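Local coordinates for CBS domain-containing predicted protein TM0935 (Thermotoga maritima, PDB 1O50), which is of unknown function but carries a tandem pair of CBS domains, a module that in its relatives commonly senses adenine nucleotides, at residues 13-18 against 110-115; 125-130 against 142-147. All coordinates share one frame; numbering follows the deposited sequence. Where two conformers were deposited one is given.

In the fold
Both contacts belong to the same half of the molecule, the one built from the hairpin 128-132/138-143 and helices 114-124 and 144-153, and their centres lie about 12 Å apart. Contact 1 brings residues 13-18, close to the N-terminus, to the turn leading into helix 114-124; contact 2 joins the two hairpin strands where the second runs into helix 144-153. They meet through apolar side chains: Val18 CG1 lies 3.7 Å from Leu142 CD1, and Leu114 CD1 lies 3.8 Å from Ile147 CG1. Contact 1 is peripheral, its centre about 16 Å from that of the chain, against about 7 Å for contact 2. Both reach the second subunit, contact 2 more widely.

Contact 1: residues 13-18 against 110-115; sequences MKVKDV and MDTPLE
Leu114 overlaps two side chains of the N-terminal segment, and its branched end suits the double task. Its CG is set anti to the backbone N (chi1 -171°), and from there CD1 packs against Val18 CG2 at 3.5 Å, the two side chains crossing at about a right angle, while CD2 lies beside the sulfur and methyl of Met13, which runs alongside it in the same direction. Ile147 of helix 144-153 packs on Leu114 as well. The backbones are joined by three hydrogen bonds. Leu114 N gives a nearly straight one to Met13 O at 3.0 Å, arriving above the carbonyl plane, and a water links the same oxygen to Glu115 N. Val15 N reaches Thr112 O at 2.8 Å, and Lys16 N meets Met110 O in the carbonyl plane, on a lone pair. Val15, beta-branched and buried, rests CG2 on Thr112 CB at 3.8 Å; Val131 and Leu142 of the hairpin also pack on it. The outer side is polar. The aliphatic part of Lys14 passes over Asp111, CE 3.5 Å from Asp111 O. Lys14 NZ lies beyond salt-bridge range of Asp111 OD2, and as Asp111 was modelled in two conformers any attraction is doubtful. Asp17 steadies its own segment: OD2 accepts from Lys14 N, and OD1 forms a salt bridge with Lys16 NZ. A single beta bridge, Lys14 with Pro113, marks the register, and Pro113 is the N-cap residue of helix 114-124. The N-terminal segment is thereby packed onto the C-terminal CBS motif, an arrangement consistent with the CBS-pair fold.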
loop_
_atom_site.group_PDB
_atom_site.type_symbol
_atom_site.label_atom_id
_atom_site.label_comp_id
_atom_site.label_asym_id
_atom_site.label_seq_id
_atom_site.Cartn_x
_atom_site.Cartn_y
_atom_site.Cartn_z
ATOM N N MET A 13 -1.994 -23.050 6.293
ATOM C CA MET A 13 -2.904 -22.333 5.393
ATOM C C MET A 13 -2.330 -22.183 3.979
ATOM O O MET A 13 -1.124 -22.077 3.783
ATOM C CB MET A 13 -3.220 -20.931 5.936
ATOM C CG MET A 13 -4.160 -20.917 7.133
ATOM S SD MET A 13 -4.322 -19.319 7.958
ATOM C CE MET A 13 -2.876 -19.215 8.840
ATOM N N LYS A 14 -3.219 -22.173 3.000
ATOM C CA LYS A 14 -2.850 -21.943 1.615
ATOM C C LYS A 14 -3.567 -20.731 1.039
ATOM O O LYS A 14 -4.513 -20.200 1.651
ATOM C CB LYS A 14 -3.137 -23.198 0.808
ATOM C CG LYS A 14 -2.078 -24.264 1.079
ATOM C CD LYS A 14 -2.615 -25.694 1.012
ATOM C CE LYS A 14 -2.847 -26.215 -0.378
ATOM N NZ LYS A 14 -2.947 -27.707 -0.327
ATOM N N VAL A 15 -3.135 -20.299 -0.148
ATOM C CA VAL A 15 -3.715 -19.101 -0.745
ATOM C C VAL A 15 -5.235 -19.277 -0.857
ATOM O O VAL A 15 -5.992 -18.340 -0.575
ATOM C CB VAL A 15 -3.033 -18.732 -2.109
ATOM C CG1 VAL A 15 -3.887 -17.779 -2.934
ATOM C CG2 VAL A 15 -1.669 -18.103 -1.846
ATOM N N LYS A 16 -5.665 -20.481 -1.221
ATOM C CA LYS A 16 -7.088 -20.785 -1.385
ATOM C C LYS A 16 -7.941 -20.502 -0.125
ATOM O O LYS A 16 -9.146 -20.240 -0.231
ATOM C CB LYS A 16 -7.253 -22.242 -1.812
ATOM C CG LYS A 16 -6.847 -23.285 -0.762
ATOM C CD LYS A 16 -7.159 -24.711 -1.235
ATOM C CE LYS A 16 -7.039 -25.763 -0.110
ATOM N NZ LYS A 16 -8.067 -25.622 1.021
ATOM N N ASP A 17 -7.322 -20.583 1.046
ATOM C CA ASP A 17 -8.008 -20.333 2.323
ATOM C C ASP A 17 -8.159 -18.838 2.653
ATOM O O ASP A 17 -8.981 -18.482 3.490
ATOM C CB ASP A 17 -7.254 -21.011 3.498
ATOM C CG ASP A 17 -6.954 -22.487 3.247
ATOM O OD1 ASP A 17 -7.843 -23.225 2.803
ATOM O OD2 ASP A 17 -5.840 -23.003 3.469
ATOM N N VAL A 18 -7.338 -17.985 2.030
ATOM C CA VAL A 18 -7.224 -16.555 2.348
ATOM C C VAL A 18 -7.757 -15.619 1.237
ATOM O O VAL A 18 -8.301 -14.562 1.526
ATOM C CB VAL A 18 -5.744 -16.234 2.653
ATOM C CG1 VAL A 18 -5.516 -14.785 2.891
ATOM C CG2 VAL A 18 -5.281 -17.088 3.866
ATOM N N MET A 110 -3.464 -21.245 -6.111
ATOM C CA MET A 110 -4.397 -21.631 -5.039
ATOM C C MET A 110 -3.748 -22.499 -3.944
ATOM O O MET A 110 -4.053 -22.352 -2.747
ATOM C CB MET A 110 -5.627 -22.340 -5.643
ATOM C CG MET A 110 -6.590 -21.401 -6.365
ATOM S SD MET A 110 -7.246 -20.171 -5.266
ATOM C CE MET A 110 -8.019 -18.971 -6.430
ATOM N N ASP A 111 -2.837 -23.375 -4.356
ATOM C CA ASP A 111 -2.225 -24.343 -3.457
ATOM C C ASP A 111 -0.941 -23.791 -2.835
ATOM O O ASP A 111 -0.328 -24.437 -2.007
ATOM C CB ASP A 111 -2.072 -25.715 -4.156
ATOM C CG ASP A 111 -3.444 -26.402 -4.421
ATOM O OD1 ASP A 111 -3.562 -27.226 -5.377
ATOM O OD2 ASP A 111 -4.466 -26.170 -3.721
ATOM N N THR A 112 -0.566 -22.568 -3.189
ATOM C CA THR A 112 0.617 -21.934 -2.607
ATOM C C THR A 112 0.458 -21.737 -1.099
ATOM O O THR A 112 -0.581 -21.221 -0.654
ATOM C CB THR A 112 0.845 -20.558 -3.273
ATOM O OG1 THR A 112 1.049 -20.746 -4.676
ATOM C CG2 THR A 112 2.115 -19.907 -2.793
ATOM N N PRO A 113 1.464 -22.137 -0.307
ATOM C CA PRO A 113 1.493 -21.819 1.126
ATOM C C PRO A 113 1.306 -20.338 1.406
ATOM O O PRO A 113 1.968 -19.516 0.773
ATOM C CB PRO A 113 2.900 -22.258 1.544
ATOM C CG PRO A 113 3.172 -23.385 0.669
ATOM C CD PRO A 113 2.629 -22.961 -0.673
ATOM N N LEU A 114 0.441 -20.000 2.357
ATOM C CA LEU A 114 0.291 -18.620 2.774
ATOM C C LEU A 114 1.647 -17.957 3.109
ATOM O O LEU A 114 1.891 -16.793 2.761
ATOM C CB LEU A 114 -0.622 -18.506 4.000
ATOM C CG LEU A 114 -1.038 -17.097 4.397
ATOM C CD1 LEU A 114 -1.882 -16.481 3.270
ATOM C CD2 LEU A 114 -1.852 -17.123 5.702
ATOM N N GLU A 115 2.506 -18.692 3.799
ATOM C CA GLU A 115 3.807 -18.161 4.161
ATOM C C GLU A 115 4.717 -17.813 2.981
ATOM O O GLU A 115 5.508 -16.859 3.087
ATOM C CB GLU A 115 4.536 -19.086 5.119
ATOM C CG GLU A 115 4.573 -20.532 4.738
ATOM C CD GLU A 115 5.610 -21.294 5.557
ATOM O OE1 GLU A 115 5.774 -22.526 5.325
ATOM O OE2 GLU A 115 6.274 -20.658 6.425
HETATM O O HOH W 1 1.693 -21.337 5.250
#

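Contact 2: residues 125-130 against 142-147; sequences NIQEMP and LNSLEI
Met129 and Leu142 face each other as the hydrogen-bonded pair of an antiparallel beta hairpin, strands 128-132 and 138-143 of a CBS domain. Two backbone bonds of 2.9 Å, Met129 N to Leu142 O and Leu142 N to Met129 O, hold this part, and both donors come in nearly in line with the C=O they meet. The apolar side chains of Met129 and Leu142 share one face of the sheet, Met129 CE 4.3 Å from Leu142 CD2, where helix 114-124 packs on them through Met121 and Ala117. The other face, that of Glu128 and Asn143, is polar, and its tips meet through water. Glu128 CG comes within 4.2 Å of Asn143 CB, with carboxylate and amide planes 71° apart. A water accepts from Asn143 ND2 and gives a weak bond to Glu128 OE1, which also accepts from Arg49 N. Just before the first strand and just after the second, Gln127 O receives Ser144 N from above its carbonyl plane. The extended side chain of Gln127 brings OE1 to Ser144 OG, whose hydroxyl donates on a lone pair in the amide plane; Val65 of the second subunit packs on both residues. Serine suits the place because a small side chain with a donor hydroxyl can meet the amide oxygen that the longer Gln127 brings to it. Asn143 is the N-cap of helix 144-153 and forms a capping box with Glu146: Asn143 N donates to Glu146 OE1 at 3.2 Å, and Glu146 N returns a bond to Asn143 OD1 at 3.0 Å.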
loop_
_atom_site.group_PDB
_atom_site.type_symbol
_atom_site.label_atom_id
_atom_site.label_comp_id
_atom_site.label_asym_id
_atom_site.label_seq_id
_atom_site.Cartn_x
_atom_site.Cartn_y
_atom_site.Cartn_z
ATOM N N ASN A 125 8.153 -6.058 -2.075
ATOM C CA ASN A 125 7.530 -4.854 -1.587
ATOM C C ASN A 125 6.242 -4.532 -2.322
ATOM O O ASN A 125 6.048 -3.403 -2.803
ATOM C CB ASN A 125 8.475 -3.643 -1.620
ATOM C CG ASN A 125 7.809 -2.391 -0.996
ATOM O OD1 ASN A 125 7.066 -2.536 -0.037
ATOM N ND2 ASN A 125 8.061 -1.182 -1.541
ATOM N N ILE A 126 5.370 -5.537 -2.440
ATOM C CA ILE A 126 4.024 -5.365 -2.975
ATOM C C ILE A 126 2.982 -5.864 -1.943
ATOM O O ILE A 126 3.322 -6.638 -1.071
ATOM C CB ILE A 126 3.884 -6.145 -4.326
ATOM C CG1 ILE A 126 4.038 -7.635 -4.093
ATOM C CG2 ILE A 126 4.933 -5.661 -5.391
ATOM C CD1 ILE A 126 4.101 -8.473 -5.334
ATOM N N GLN A 127 1.740 -5.413 -2.036
ATOM C CA GLN A 127 0.648 -5.815 -1.157
ATOM C C GLN A 127 -0.585 -6.401 -1.879
ATOM O O GLN A 127 -1.690 -6.467 -1.307
ATOM C CB GLN A 127 0.249 -4.621 -0.280
ATOM C CG GLN A 127 1.411 -4.160 0.586
ATOM C CD GLN A 127 1.042 -3.227 1.675
ATOM O OE1 GLN A 127 0.043 -3.422 2.318
ATOM N NE2 GLN A 127 1.906 -2.242 1.960
ATOM N N GLU A 128 -0.426 -6.817 -3.134
ATOM C CA GLU A 128 -1.546 -7.419 -3.886
ATOM C C GLU A 128 -0.933 -8.164 -5.026
ATOM O O GLU A 128 -0.037 -7.658 -5.712
ATOM C CB GLU A 128 -2.516 -6.392 -4.435
ATOM C CG GLU A 128 -3.788 -6.984 -5.003
ATOM C CD GLU A 128 -4.751 -5.983 -5.600
ATOM O OE1 GLU A 128 -4.482 -4.798 -5.536
ATOM O OE2 GLU A 128 -5.822 -6.382 -6.126
ATOM N N MET A 129 -1.389 -9.392 -5.190
ATOM C CA MET A 129 -0.829 -10.310 -6.146
ATOM C C MET A 129 -1.975 -11.025 -6.750
ATOM O O MET A 129 -2.951 -11.288 -6.064
ATOM C CB MET A 129 0.027 -11.367 -5.458
ATOM C CG MET A 129 1.414 -10.982 -5.262
ATOM S SD MET A 129 2.475 -12.271 -4.571
ATOM C CE MET A 129 1.661 -12.499 -3.119
ATOM N N PRO A 130 -1.843 -11.435 -8.018
ATOM C CA PRO A 130 -2.894 -12.204 -8.665
ATOM C C PRO A 130 -2.683 -13.671 -8.367
ATOM O O PRO A 130 -1.563 -14.084 -8.103
ATOM C CB PRO A 130 -2.650 -11.908 -10.144
ATOM C CG PRO A 130 -1.187 -11.785 -10.244
ATOM C CD PRO A 130 -0.710 -11.212 -8.939
ATOM N N LEU A 142 -5.133 -11.731 -4.252
ATOM C CA LEU A 142 -4.709 -11.801 -2.852
ATOM C C LEU A 142 -4.139 -10.491 -2.417
ATOM O O LEU A 142 -3.320 -9.987 -3.117
ATOM C CB LEU A 142 -3.623 -12.877 -2.695
ATOM C CG LEU A 142 -3.108 -13.154 -1.281
ATOM C CD1 LEU A 142 -4.181 -13.703 -0.366
ATOM C CD2 LEU A 142 -1.945 -14.117 -1.331
ATOM N N ASN A 143 -4.534 -9.944 -1.271
ATOM C CA ASN A 143 -3.848 -8.765 -0.731
ATOM C C ASN A 143 -3.376 -8.922 0.681
ATOM O O ASN A 143 -3.697 -9.877 1.364
ATOM C CB ASN A 143 -4.688 -7.472 -0.931
ATOM C CG ASN A 143 -5.873 -7.340 -0.004
ATOM O OD1 ASN A 143 -6.101 -8.152 0.890
ATOM N ND2 ASN A 143 -6.634 -6.277 -0.193
ATOM N N SER A 144 -2.534 -7.984 1.110
ATOM C CA SER A 144 -2.000 -8.010 2.456
ATOM C C SER A 144 -3.079 -8.019 3.551
ATOM O O SER A 144 -2.900 -8.599 4.598
ATOM C CB SER A 144 -1.046 -6.816 2.650
ATOM O OG SER A 144 -1.699 -5.575 2.451
ATOM N N LEU A 145 -4.229 -7.412 3.294
ATOM C CA LEU A 145 -5.229 -7.306 4.312
ATOM C C LEU A 145 -5.848 -8.680 4.580
ATOM O O LEU A 145 -6.194 -8.993 5.708
ATOM C CB LEU A 145 -6.314 -6.291 3.906
ATOM C CG LEU A 145 -5.875 -4.906 3.389
ATOM C CD1 LEU A 145 -7.105 -4.003 3.302
ATOM C CD2 LEU A 145 -4.790 -4.270 4.220
ATOM N N GLU A 146 -6.010 -9.479 3.529
ATOM C CA GLU A 146 -6.493 -10.846 3.681
ATOM C C GLU A 146 -5.571 -11.708 4.540
ATOM O O GLU A 146 -6.040 -12.506 5.339
ATOM C CB GLU A 146 -6.711 -11.467 2.320
ATOM C CG GLU A 146 -7.902 -10.829 1.635
ATOM C CD GLU A 146 -8.093 -11.338 0.231
ATOM O OE1 GLU A 146 -7.097 -11.591 -0.458
ATOM O OE2 GLU A 146 -9.254 -11.489 -0.163
ATOM N N ILE A 147 -4.269 -11.552 4.351
ATOM C CA ILE A 147 -3.268 -12.257 5.140
ATOM C C ILE A 147 -3.359 -11.820 6.581
ATOM O O ILE A 147 -3.347 -12.658 7.473
ATOM C CB ILE A 147 -1.859 -12.077 4.558
ATOM C CG1 ILE A 147 -1.769 -12.704 3.169
ATOM C CG2 ILE A 147 -0.789 -12.755 5.426
ATOM C CD1 ILE A 147 -0.422 -12.645 2.555
HETATM O O HOH W 2 -6.055 -4.546 -2.631
#